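Local coordinates for protein (S)-ureidoglycine aminohydrolase (Escherichia coli, PDB 1RC6) that catalyses the manganese-dependent hydrolysis of (S)-ureidoglycine to (S)-ureidoglycolate and ammonia, the deamination step of allantoin degradation, at residues A19-K22 / F26-L29; N37-F42 / A47-T52; Q128-K133 / M179-L184; W145-N150 / L175-N180. One frame throughout, in Å; residues are numbered along the deposited sequence.

In the fold
From the N terminus, contact 1 comes first and closes the hairpin turn at 23-25; its second strand, 26-29, joins the sheet of the C-terminal cupin half. The chain then runs to the other half, where contact 2 ties loop 37-42 back onto strand 46-49, one of the two outermost strands of the N-terminal sheet. Phe42 of contact 2 also packs on Leu131 of contact 3. Contact 3 joins 128-133 of that sheet to 179-184 of the C-terminal sheet near the centre of the molecule. Contact 4 bridges the same two halves farther out; its loop, 151-174, falls wholly within the span bracketed by contact 3, and the two share Met179 and Asn180.

Contact 1 (A19-K22 / F26-L29); sequences AIVK and FALL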
loop_
_atom_site.group_PDB
_atom_site.type_symbol
_atom_site.label_atom_id
_atom_site.label_comp_id
_atom_site.label_asym_id
_atom_site.label_seq_id
_atom_site.Cartn_x
_atom_site.Cartn_y
_atom_site.Cartn_z
ATOM N N ALA A 19 -14.682 4.003 10.451
ATOM C CA ALA A 19 -14.658 2.807 9.613
ATOM C C ALA A 19 -15.995 2.557 8.905
ATOM O O ALA A 19 -16.920 2.001 9.490
ATOM C CB ALA A 19 -14.273 1.587 10.462
ATOM N N ILE A 20 -16.082 2.964 7.643
ATOM C CA ILE A 20 -17.290 2.783 6.852
ATOM C C ILE A 20 -17.019 1.861 5.676
ATOM O O ILE A 20 -15.889 1.772 5.207
ATOM C CB ILE A 20 -17.792 4.127 6.303
ATOM C CG1 ILE A 20 -18.915 3.893 5.284
ATOM C CG2 ILE A 20 -16.644 4.883 5.650
ATOM C CD1 ILE A 20 -20.129 3.152 5.847
ATOM N N VAL A 21 -18.058 1.190 5.194
ATOM C CA VAL A 21 -17.922 0.273 4.069
ATOM C C VAL A 21 -19.058 0.386 3.058
ATOM O O VAL A 21 -20.198 0.662 3.423
ATOM C CB VAL A 21 -17.847 -1.182 4.569
ATOM C CG1 VAL A 21 -17.960 -2.158 3.398
ATOM C CG2 VAL A 21 -16.535 -1.396 5.314
ATOM N N LYS A 22 -18.733 0.180 1.783
ATOM C CA LYS A 22 -19.707 0.226 0.694
ATOM C C LYS A 22 -19.324 -0.792 -0.384
ATOM O O LYS A 22 -19.372 -0.492 -1.579
ATOM C CB LYS A 22 -19.770 1.624 0.071
ATOM C CG LYS A 22 -20.348 2.701 0.974
ATOM C CD LYS A 22 -21.848 2.537 1.177
ATOM C CE LYS A 22 -22.409 3.662 2.047
ATOM N NZ LYS A 22 -23.891 3.581 2.227
ATOM N N PHE A 26 -16.357 1.465 -1.995
ATOM C CA PHE A 26 -15.259 1.986 -1.208
ATOM C C PHE A 26 -15.383 1.535 0.233
ATOM O O PHE A 26 -16.420 1.021 0.647
ATOM C CB PHE A 26 -15.211 3.519 -1.308
ATOM C CG PHE A 26 -15.974 4.230 -0.224
ATOM C CD1 PHE A 26 -15.341 4.602 0.959
ATOM C CD2 PHE A 26 -17.331 4.518 -0.381
ATOM C CE1 PHE A 26 -16.044 5.250 1.974
ATOM C CE2 PHE A 26 -18.050 5.169 0.630
ATOM C CZ PHE A 26 -17.404 5.535 1.809
ATOM N N ALA A 27 -14.309 1.715 0.990
ATOM C CA ALA A 27 -14.280 1.335 2.393
ATOM C C ALA A 27 -13.196 2.125 3.091
ATOM O O ALA A 27 -12.099 2.270 2.566
ATOM C CB ALA A 27 -13.985 -0.140 2.522
ATOM N N LEU A 28 -13.511 2.654 4.263
ATOM C CA LEU A 28 -12.537 3.399 5.037
ATOM C C LEU A 28 -12.261 2.490 6.214
ATOM O O LEU A 28 -13.163 2.128 6.956
ATOM C CB LEU A 28 -13.118 4.734 5.508
ATOM C CG LEU A 28 -12.293 5.661 6.412
ATOM C CD1 LEU A 28 -12.152 5.036 7.783
ATOM C CD2 LEU A 28 -10.935 5.918 5.817
ATOM N N LEU A 29 -11.012 2.087 6.360
ATOM C CA LEU A 29 -10.612 1.199 7.437
ATOM C C LEU A 29 -9.583 1.879 8.304
ATOM O O LEU A 29 -8.754 2.642 7.815
ATOM C CB LEU A 29 -10.006 -0.083 6.865
ATOM C CG LEU A 29 -10.905 -1.280 6.553
ATOM C CD1 LEU A 29 -12.297 -0.850 6.134
ATOM C CD2 LEU A 29 -10.234 -2.084 5.464
#
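Ile20 and Lys22 reach across to Phe26 and Leu28 in a beta hairpin that forms one end of a sheet in the C-terminal cupin half. Two backbone hydrogen bonds fasten it. Leu28 N donates to Ile20 O over 2.7 Å, fairly straight at 160°. Nearer the turn, Lys22 N donates to Phe26 O, also at 2.7 Å, in a more bent bond of 132°. CA-H...O contacts add to these: Ala19 CA lies 3.1 Å from Leu28 O, and Ala27 CA reaches the same Ile20 O that Leu28 N uses.

The apolar packing on one face centres on the Phe26 ring. Ile20 crosses it at about a right angle and brings CG2 to 3.7 Å from Phe26 CE1, the same methyl also meeting Leu28 CB at 3.5 Å. Lys22 runs alongside the ring in the same direction; with its CG anti to the carbonyl carbon (chi1 -68°), that methylene lies against Phe26 CE2. With an alanine in place of Phe26, the Ile20 methyl and the Lys22 methylenes would probably lose their shared apolar surface, leaving a gap beside the turn. The same ring also touches Leu215 and Asp216, and its side chain lies about 5 Å from that of Gln236, a probable manganese and substrate ligand. Strand 26-29 is paired with 227-230 beyond. On the other face, Val21 and Ala27 form a non-hydrogen-bonded pair, with Val21 CG2 4.0 Å from Ala27 CB.

Contact 2 (N37-F42 / A47-T52); sequences NIIPGF and ATILST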
loop_
_atom_site.group_PDB
_atom_site.type_symbol
_atom_site.label_atom_id
_atom_site.label_comp_id
_atom_site.label_asym_id
_atom_site.label_seq_id
_atom_site.Cartn_x
_atom_site.Cartn_y
_atom_site.Cartn_z
ATOM N N ASN A 37 -4.460 -10.267 12.544
ATOM C CA ASN A 37 -4.591 -11.512 11.806
ATOM C C ASN A 37 -3.391 -12.413 12.057
ATOM O O ASN A 37 -2.240 -11.977 11.952
ATOM C CB ASN A 37 -4.680 -11.221 10.315
ATOM C CG ASN A 37 -5.965 -10.551 9.928
ATOM O OD1 ASN A 37 -7.016 -11.182 9.927
ATOM N ND2 ASN A 37 -5.895 -9.266 9.596
ATOM N N ILE A 38 -3.655 -13.670 12.393
ATOM C CA ILE A 38 -2.585 -14.630 12.624
ATOM C C ILE A 38 -2.325 -15.269 11.281
ATOM O O ILE A 38 -3.105 -16.091 10.839
ATOM C CB ILE A 38 -3.007 -15.737 13.593
ATOM C CG1 ILE A 38 -3.176 -15.165 15.002
ATOM C CG2 ILE A 38 -1.998 -16.865 13.548
ATOM C CD1 ILE A 38 -1.926 -14.550 15.552
ATOM N N ILE A 39 -1.237 -14.885 10.628
ATOM C CA ILE A 39 -0.921 -15.443 9.323
ATOM C C ILE A 39 0.317 -16.328 9.394
ATOM O O ILE A 39 1.393 -15.873 9.776
ATOM C CB ILE A 39 -0.654 -14.328 8.288
ATOM C CG1 ILE A 39 -1.853 -13.378 8.220
ATOM C CG2 ILE A 39 -0.396 -14.941 6.917
ATOM C CD1 ILE A 39 -1.622 -12.174 7.330
ATOM N N PRO A 40 0.181 -17.608 9.026
ATOM C CA PRO A 40 1.349 -18.495 9.072
ATOM C C PRO A 40 2.558 -17.893 8.327
ATOM O O PRO A 40 2.430 -17.331 7.235
ATOM C CB PRO A 40 0.832 -19.789 8.437
ATOM C CG PRO A 40 -0.298 -19.327 7.559
ATOM C CD PRO A 40 -0.975 -18.275 8.404
ATOM N N GLY A 41 3.729 -18.002 8.947
ATOM C CA GLY A 41 4.936 -17.453 8.371
ATOM C C GLY A 41 5.309 -16.123 9.005
ATOM O O GLY A 41 6.461 -15.706 8.958
ATOM N N PHE A 42 4.342 -15.433 9.591
ATOM C CA PHE A 42 4.653 -14.152 10.207
ATOM C C PHE A 42 4.934 -14.359 11.698
ATOM O O PHE A 42 4.065 -14.797 12.452
ATOM C CB PHE A 42 3.507 -13.159 9.976
ATOM C CG PHE A 42 3.325 -12.759 8.517
ATOM C CD1 PHE A 42 2.850 -13.682 7.571
ATOM C CD2 PHE A 42 3.637 -11.466 8.086
ATOM C CE1 PHE A 42 2.688 -13.318 6.215
ATOM C CE2 PHE A 42 3.484 -11.085 6.734
ATOM C CZ PHE A 42 3.006 -12.016 5.793
ATOM N N ALA A 47 0.081 -8.567 12.240
ATOM C CA ALA A 47 -0.323 -8.408 10.847
ATOM C C ALA A 47 -1.811 -8.146 10.762
ATOM O O ALA A 47 -2.624 -8.806 11.408
ATOM C CB ALA A 47 0.032 -9.642 10.027
ATOM N N THR A 48 -2.172 -7.158 9.967
ATOM C CA THR A 48 -3.563 -6.845 9.805
ATOM C C THR A 48 -3.908 -6.721 8.329
ATOM O O THR A 48 -3.466 -5.811 7.638
ATOM C CB THR A 48 -3.914 -5.566 10.595
ATOM O OG1 THR A 48 -5.052 -4.937 10.002
ATOM C CG2 THR A 48 -2.740 -4.609 10.625
ATOM N N ILE A 49 -4.670 -7.693 7.851
ATOM C CA ILE A 49 -5.121 -7.739 6.465
ATOM C C ILE A 49 -6.087 -6.579 6.171
ATOM O O ILE A 49 -6.949 -6.260 6.993
ATOM C CB ILE A 49 -5.831 -9.063 6.199
ATOM C CG1 ILE A 49 -4.853 -10.212 6.403
ATOM C CG2 ILE A 49 -6.405 -9.079 4.815
ATOM C CD1 ILE A 49 -5.524 -11.562 6.499
ATOM N N LEU A 50 -5.935 -5.956 5.000
ATOM C CA LEU A 50 -6.775 -4.829 4.600
ATOM C C LEU A 50 -7.699 -5.206 3.451
ATOM O O LEU A 50 -8.699 -5.866 3.660
ATOM C CB LEU A 50 -5.889 -3.644 4.224
ATOM C CG LEU A 50 -4.945 -3.285 5.384
ATOM C CD1 LEU A 50 -4.034 -2.140 4.993
ATOM C CD2 LEU A 50 -5.753 -2.911 6.604
ATOM N N SER A 51 -7.382 -4.799 2.236
ATOM C CA SER A 51 -8.234 -5.166 1.118
ATOM C C SER A 51 -8.095 -6.659 0.778
ATOM O O SER A 51 -7.029 -7.256 0.943
ATOM C CB SER A 51 -7.879 -4.320 -0.105
ATOM O OG SER A 51 -8.105 -2.941 0.147
ATOM N N THR A 52 -9.186 -7.260 0.312
ATOM C CA THR A 52 -9.205 -8.672 -0.085
ATOM C C THR A 52 -10.304 -8.790 -1.126
ATOM O O THR A 52 -11.134 -7.897 -1.249
ATOM C CB THR A 52 -9.577 -9.611 1.079
ATOM O OG1 THR A 52 -10.932 -9.363 1.469
ATOM C CG2 THR A 52 -8.673 -9.387 2.281
#
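Ile49 lies against Asn37 and Ile39 where a loop containing a type II beta turn, Ile39 to Phe42, folds back on an edge strand, 46-49, of the N-terminal cupin sheet. Its CB sits 4.0 Å from Asn37 CG, over one face of the carboxamide. One bond further, CG1, held anti to the carbonyl carbon (chi1 -62°), comes within 3.7 Å of Asn37 CG and also faces the Ile39 methyl CD1, at 3.9 Å. At the tip, CD1 continues along the same carboxamide, 3.6 Å from Asn37 CG, and keeps Ile39 CD1 within van der Waals range. Asn37 and Ile49 cross at about a right angle, while Tyr62 of the adjacent strand touches both Ile39 and Ile49.

The turn itself is closed by Phe42 N donating to Ile39 O. Gly41 takes a backbone shape (phi 101°) in which a CB would jam against the preceding carbonyl oxygen. Ala47, on the strand, also takes part: its CB meets Ile39 CD1 at 4.1 Å and approaches the Phe42 ring obliquely. Its backbone carbonyl accepts a hydrogen bond from Asn37 N, with 2.6 Å between Asn37 N and Ala47 O and 163° at the hydrogen.

Contact 3 (Q128-K133 / M179-L184); sequences QIFLYK and MNMHIL
The interface between the two cupin halves is built here from two Met-aromatic contacts on one ring, with Met179 and Met181 reaching across to Tyr132. The strands themselves do not pair: their backbones stay well apart, 9.7 Å between Tyr132 CA and Met181 CA at the nearest, and only side chains bridge the space. Met181 places its sulfur over the face of the tyrosine, SD 4.6 Å from the ring centroid and 15° off the normal. Met179 comes from another side. Its methyl lies at the ring edge, near the plane, with CE 3.5 Å from Tyr132 CE1, while its sulfur stands oblique to the ring, SD 5.0 Å from the centroid.

Met181 has a second task. Bends at chi2 (-70°) and chi3 (-32°) turn its methyl along the strand in the direction of Leu184, where CE touches Phe130 CE2 at 4.0 Å. Phe130 and Tyr132, two residues apart, project from the same side of their strand, and Met179 and Met181 do likewise from theirs. Further packing on Tyr132 comes from a stacked Phe59 and from Ser252, and its hydroxyl hydrogen-bonds Arg134 NH1. The Met179 side chain lies about 7 Å from that of Lys253, which probably binds substrate. Apolar packing of one sheet face on another, with a strand from each cupin domain, is what is expected of a bicupin.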
loop_
_atom_site.group_PDB
_atom_site.type_symbol
_atom_site.label_atom_id
_atom_site.label_comp_id
_atom_site.label_asym_id
_atom_site.label_seq_id
_atom_site.Cartn_x
_atom_site.Cartn_y
_atom_site.Cartn_z
ATOM N N GLN A 128 7.608 -0.689 10.950
ATOM C CA GLN A 128 6.301 -0.878 10.341
ATOM C C GLN A 128 6.356 -1.016 8.827
ATOM O O GLN A 128 7.000 -0.231 8.139
ATOM C CB GLN A 128 5.385 0.272 10.744
ATOM C CG GLN A 128 4.031 0.240 10.094
ATOM C CD GLN A 128 3.042 1.123 10.813
ATOM O OE1 GLN A 128 2.490 0.724 11.835
ATOM N NE2 GLN A 128 2.822 2.337 10.294
ATOM N N ILE A 129 5.639 -2.011 8.315
ATOM C CA ILE A 129 5.625 -2.300 6.890
ATOM C C ILE A 129 4.238 -2.329 6.218
ATOM O O ILE A 129 3.215 -2.574 6.864
ATOM C CB ILE A 129 6.380 -3.646 6.675
ATOM C CG1 ILE A 129 7.529 -3.406 5.716
ATOM C CG2 ILE A 129 5.462 -4.757 6.251
ATOM C CD1 ILE A 129 8.590 -2.488 6.314
ATOM N N PHE A 130 4.215 -2.044 4.918
ATOM C CA PHE A 130 2.982 -2.084 4.128
ATOM C C PHE A 130 3.205 -3.165 3.079
ATOM O O PHE A 130 4.158 -3.085 2.315
ATOM C CB PHE A 130 2.725 -0.765 3.413
ATOM C CG PHE A 130 1.573 -0.826 2.446
ATOM C CD1 PHE A 130 0.273 -0.986 2.905
ATOM C CD2 PHE A 130 1.793 -0.780 1.080
ATOM C CE1 PHE A 130 -0.786 -1.104 2.019
ATOM C CE2 PHE A 130 0.745 -0.899 0.179
ATOM C CZ PHE A 130 -0.549 -1.062 0.647
ATOM N N LEU A 131 2.334 -4.167 3.040
ATOM C CA LEU A 131 2.470 -5.271 2.095
ATOM C C LEU A 131 1.358 -5.334 1.091
ATOM O O LEU A 131 0.229 -4.948 1.387
ATOM C CB LEU A 131 2.526 -6.603 2.831
ATOM C CG LEU A 131 3.917 -7.072 3.239
ATOM C CD1 LEU A 131 3.775 -8.394 3.953
ATOM C CD2 LEU A 131 4.828 -7.198 2.006
ATOM N N TYR A 132 1.676 -5.869 -0.085
ATOM C CA TYR A 132 0.712 -5.966 -1.161
ATOM C C TYR A 132 1.026 -7.126 -2.077
ATOM O O TYR A 132 2.191 -7.410 -2.353
ATOM C CB TYR A 132 0.731 -4.664 -1.956
ATOM C CG TYR A 132 -0.153 -4.638 -3.182
ATOM C CD1 TYR A 132 0.239 -5.253 -4.364
ATOM C CD2 TYR A 132 -1.373 -3.958 -3.170
ATOM C CE1 TYR A 132 -0.560 -5.178 -5.512
ATOM C CE2 TYR A 132 -2.174 -3.885 -4.308
ATOM C CZ TYR A 132 -1.761 -4.487 -5.474
ATOM O OH TYR A 132 -2.520 -4.351 -6.621
ATOM N N LYS A 133 -0.012 -7.806 -2.550
ATOM C CA LYS A 133 0.187 -8.918 -3.463
ATOM C C LYS A 133 -1.017 -9.042 -4.376
ATOM O O LYS A 133 -2.122 -8.689 -3.998
ATOM C CB LYS A 133 0.375 -10.226 -2.698
ATOM C CG LYS A 133 -0.894 -10.739 -2.017
ATOM C CD LYS A 133 -0.726 -12.163 -1.493
ATOM C CE LYS A 133 -1.980 -12.637 -0.798
ATOM N NZ LYS A 133 -1.886 -14.043 -0.329
ATOM N N MET A 179 1.020 -3.371 -12.959
ATOM C CA MET A 179 0.576 -2.596 -11.807
ATOM C C MET A 179 1.599 -1.533 -11.491
ATOM O O MET A 179 2.633 -1.448 -12.139
ATOM C CB MET A 179 0.422 -3.488 -10.578
ATOM C CG MET A 179 1.703 -4.187 -10.216
ATOM S SD MET A 179 1.934 -4.414 -8.452
ATOM C CE MET A 179 1.420 -5.977 -8.296
ATOM N N ASN A 180 1.295 -0.715 -10.493
ATOM C CA ASN A 180 2.212 0.320 -10.064
ATOM C C ASN A 180 1.778 0.837 -8.703
ATOM O O ASN A 180 0.613 0.729 -8.344
ATOM C CB ASN A 180 2.252 1.453 -11.080
ATOM C CG ASN A 180 3.594 2.179 -11.092
ATOM O OD1 ASN A 180 3.961 2.813 -12.081
ATOM N ND2 ASN A 180 4.324 2.095 -9.992
ATOM N N MET A 181 2.729 1.352 -7.935
ATOM C CA MET A 181 2.450 1.904 -6.617
ATOM C C MET A 181 2.798 3.387 -6.701
ATOM O O MET A 181 3.783 3.762 -7.340
ATOM C CB MET A 181 3.317 1.233 -5.538
ATOM C CG MET A 181 3.047 -0.248 -5.267
ATOM S SD MET A 181 1.462 -0.632 -4.455
ATOM C CE MET A 181 1.247 0.801 -3.448
ATOM N N HIS A 182 1.993 4.235 -6.080
ATOM C CA HIS A 182 2.269 5.664 -6.120
ATOM C C HIS A 182 2.139 6.283 -4.739
ATOM O O HIS A 182 1.474 5.739 -3.864
ATOM C CB HIS A 182 1.293 6.393 -7.056
ATOM C CG HIS A 182 1.284 5.877 -8.456
ATOM N ND1 HIS A 182 0.519 4.801 -8.844
ATOM C CD2 HIS A 182 1.940 6.292 -9.562
ATOM C CE1 HIS A 182 0.703 4.575 -10.134
ATOM N NE2 HIS A 182 1.561 5.468 -10.593
ATOM N N ILE A 183 2.782 7.427 -4.556
ATOM C CA ILE A 183 2.699 8.165 -3.311
ATOM C C ILE A 183 2.339 9.594 -3.700
ATOM O O ILE A 183 2.987 10.176 -4.566
ATOM C CB ILE A 183 4.040 8.198 -2.554
ATOM C CG1 ILE A 183 4.177 6.965 -1.660
ATOM C CG2 ILE A 183 4.124 9.476 -1.724
ATOM C CD1 ILE A 183 5.475 6.926 -0.841
ATOM N N LEU A 184 1.297 10.143 -3.085
ATOM C CA LEU A 184 0.879 11.518 -3.349
ATOM C C LEU A 184 1.149 12.342 -2.095
ATOM O O LEU A 184 0.842 11.902 -0.984
ATOM C CB LEU A 184 -0.609 11.581 -3.703
ATOM C CG LEU A 184 -0.928 11.767 -5.191
ATOM C CD1 LEU A 184 -2.420 11.644 -5.436
ATOM C CD2 LEU A 184 -0.426 13.128 -5.641
#

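Contact 4 (W145-N150 / L175-N180); sequences WLVSGN and LGFDMN
Trp145 CG is lodged between the backbone N and the carbonyl carbon (chi1 58°), which brings the indole over toward 175-177; Phe177 CG, anti to its carbonyl carbon (chi1 -72°), sends the phenyl ring out to meet it. The result is a T-shaped stack. The edge of Phe177 points at the face of the tryptophan six-membered ring, with centroids 4.8 Å apart and planes at 83°. Phe177 CE2 is the atom that leads, 3.5 Å above the indole plane, over the six-membered ring, and 3.7 Å from Trp145 CZ2.

The neighbouring carbon does something different. CZ, on the edge of the Phe177 ring, lies 3.5 Å from Trp145 O, which is near the ring plane, a placing in which the slightly positive rim of the ring would suit the carbonyl oxygen. The same CZ also meets Val147 CG2 at 3.9 Å, the methyl coming obliquely to the ring. In the fold this joins the two cupin halves: 147-150 is the edge strand at the other end of the N-terminal sheet from 46-49, pairing with 107-111, whereas Phe177 sits in the loop that leads into strand 179-186 of the C-terminal sheet. A serine in place of Phe177 would probably leave the indole face without its edge partner and cost the Val147 methyl its contact with the ring, so that the tryptophan could turn more freely.

Tyr110 packs its ring against Phe177 as well. The backbone around the phenylalanine is pinned by Asn256 ND2 on Phe177 O and by Tyr136 OH on Gly176 O.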
loop_
_atom_site.group_PDB
_atom_site.type_symbol
_atom_site.label_atom_id
_atom_site.label_comp_id
_atom_site.label_asym_id
_atom_site.label_seq_id
_atom_site.Cartn_x
_atom_site.Cartn_y
_atom_site.Cartn_z
ATOM N N TRP A 145 10.264 -7.410 -13.412
ATOM C CA TRP A 145 11.505 -7.759 -12.734
ATOM C C TRP A 145 11.649 -7.075 -11.373
ATOM O O TRP A 145 11.021 -6.050 -11.102
ATOM C CB TRP A 145 12.700 -7.408 -13.616
ATOM C CG TRP A 145 12.742 -5.978 -13.999
ATOM C CD1 TRP A 145 13.311 -4.949 -13.298
ATOM C CD2 TRP A 145 12.152 -5.396 -15.170
ATOM N NE1 TRP A 145 13.113 -3.759 -13.965
ATOM C CE2 TRP A 145 12.406 -4.002 -15.117
ATOM C CE3 TRP A 145 11.432 -5.920 -16.257
ATOM C CZ2 TRP A 145 11.967 -3.116 -16.117
ATOM C CZ3 TRP A 145 10.994 -5.045 -17.251
ATOM C CH2 TRP A 145 11.265 -3.652 -17.174
ATOM N N LEU A 146 12.489 -7.666 -10.529
ATOM C CA LEU A 146 12.741 -7.154 -9.193
ATOM C C LEU A 146 13.124 -5.689 -9.255
ATOM O O LEU A 146 13.940 -5.287 -10.075
ATOM C CB LEU A 146 13.865 -7.979 -8.552
ATOM C CG LEU A 146 14.650 -7.672 -7.259
ATOM C CD1 LEU A 146 14.439 -6.263 -6.759
ATOM C CD2 LEU A 146 14.253 -8.673 -6.214
ATOM N N VAL A 147 12.510 -4.887 -8.399
ATOM C CA VAL A 147 12.829 -3.470 -8.321
ATOM C C VAL A 147 12.906 -3.123 -6.842
ATOM O O VAL A 147 12.088 -3.583 -6.052
ATOM C CB VAL A 147 11.754 -2.599 -8.982
ATOM C CG1 VAL A 147 12.130 -1.132 -8.858
ATOM C CG2 VAL A 147 11.603 -2.986 -10.428
ATOM N N SER A 148 13.895 -2.324 -6.466
ATOM C CA SER A 148 14.057 -1.933 -5.077
ATOM C C SER A 148 14.737 -0.568 -4.972
ATOM O O SER A 148 15.503 -0.184 -5.845
ATOM C CB SER A 148 14.869 -2.996 -4.342
ATOM O OG SER A 148 14.966 -2.685 -2.962
ATOM N N GLY A 149 14.444 0.169 -3.913
ATOM C CA GLY A 149 15.045 1.479 -3.741
ATOM C C GLY A 149 14.397 2.224 -2.590
ATOM O O GLY A 149 13.789 1.611 -1.700
ATOM N N ASN A 150 14.523 3.544 -2.586
ATOM C CA ASN A 150 13.912 4.333 -1.538
ATOM C C ASN A 150 13.123 5.430 -2.207
ATOM O O ASN A 150 13.485 5.885 -3.287
ATOM C CB ASN A 150 14.968 4.936 -0.610
ATOM C CG ASN A 150 14.374 5.412 0.716
ATOM O OD1 ASN A 150 13.621 6.396 0.760
ATOM N ND2 ASN A 150 14.698 4.699 1.805
ATOM N N LEU A 175 5.015 -2.465 -20.252
ATOM C CA LEU A 175 3.971 -3.472 -20.234
ATOM C C LEU A 175 4.372 -4.704 -19.462
ATOM O O LEU A 175 3.522 -5.536 -19.133
ATOM C CB LEU A 175 3.602 -3.878 -21.656
ATOM C CG LEU A 175 3.221 -2.734 -22.601
ATOM C CD1 LEU A 175 2.797 -3.309 -23.932
ATOM C CD2 LEU A 175 2.102 -1.901 -21.991
ATOM N N GLY A 176 5.668 -4.839 -19.190
ATOM C CA GLY A 176 6.141 -5.986 -18.438
ATOM C C GLY A 176 5.425 -5.954 -17.106
ATOM O O GLY A 176 5.098 -7.005 -16.518
ATOM N N PHE A 177 5.166 -4.731 -16.643
ATOM C CA PHE A 177 4.470 -4.518 -15.386
ATOM C C PHE A 177 2.972 -4.341 -15.614
ATOM O O PHE A 177 2.547 -3.663 -16.543
ATOM C CB PHE A 177 5.045 -3.301 -14.669
ATOM C CG PHE A 177 6.418 -3.527 -14.098
ATOM C CD1 PHE A 177 6.587 -3.790 -12.745
ATOM C CD2 PHE A 177 7.536 -3.522 -14.923
ATOM C CE1 PHE A 177 7.853 -4.049 -12.226
ATOM C CE2 PHE A 177 8.792 -3.777 -14.419
ATOM C CZ PHE A 177 8.955 -4.041 -13.069
ATOM N N ASP A 178 2.181 -4.972 -14.753
ATOM C CA ASP A 178 0.738 -4.902 -14.839
ATOM C C ASP A 178 0.172 -4.137 -13.637
ATOM O O ASP A 178 -1.010 -4.242 -13.327
ATOM C CB ASP A 178 0.162 -6.317 -14.889
ATOM C CG ASP A 178 0.347 -7.069 -13.586
ATOM O OD1 ASP A 178 1.035 -6.549 -12.681
ATOM O OD2 ASP A 178 -0.199 -8.190 -13.472
ATOM N N MET A 179 1.020 -3.371 -12.959
ATOM C CA MET A 179 0.576 -2.596 -11.807
ATOM C C MET A 179 1.599 -1.533 -11.491
ATOM O O MET A 179 2.633 -1.448 -12.139
ATOM C CB MET A 179 0.422 -3.488 -10.578
ATOM C CG MET A 179 1.703 -4.187 -10.216
ATOM S SD MET A 179 1.934 -4.414 -8.452
ATOM C CE MET A 179 1.420 -5.977 -8.296
ATOM N N ASN A 180 1.295 -0.715 -10.493
ATOM C CA ASN A 180 2.212 0.320 -10.064
ATOM C C ASN A 180 1.778 0.837 -8.703
ATOM O O ASN A 180 0.613 0.729 -8.344
ATOM C CB ASN A 180 2.252 1.453 -11.080
ATOM C CG ASN A 180 3.594 2.179 -11.092
ATOM O OD1 ASN A 180 3.961 2.813 -12.081
ATOM N ND2 ASN A 180 4.324 2.095 -9.992
#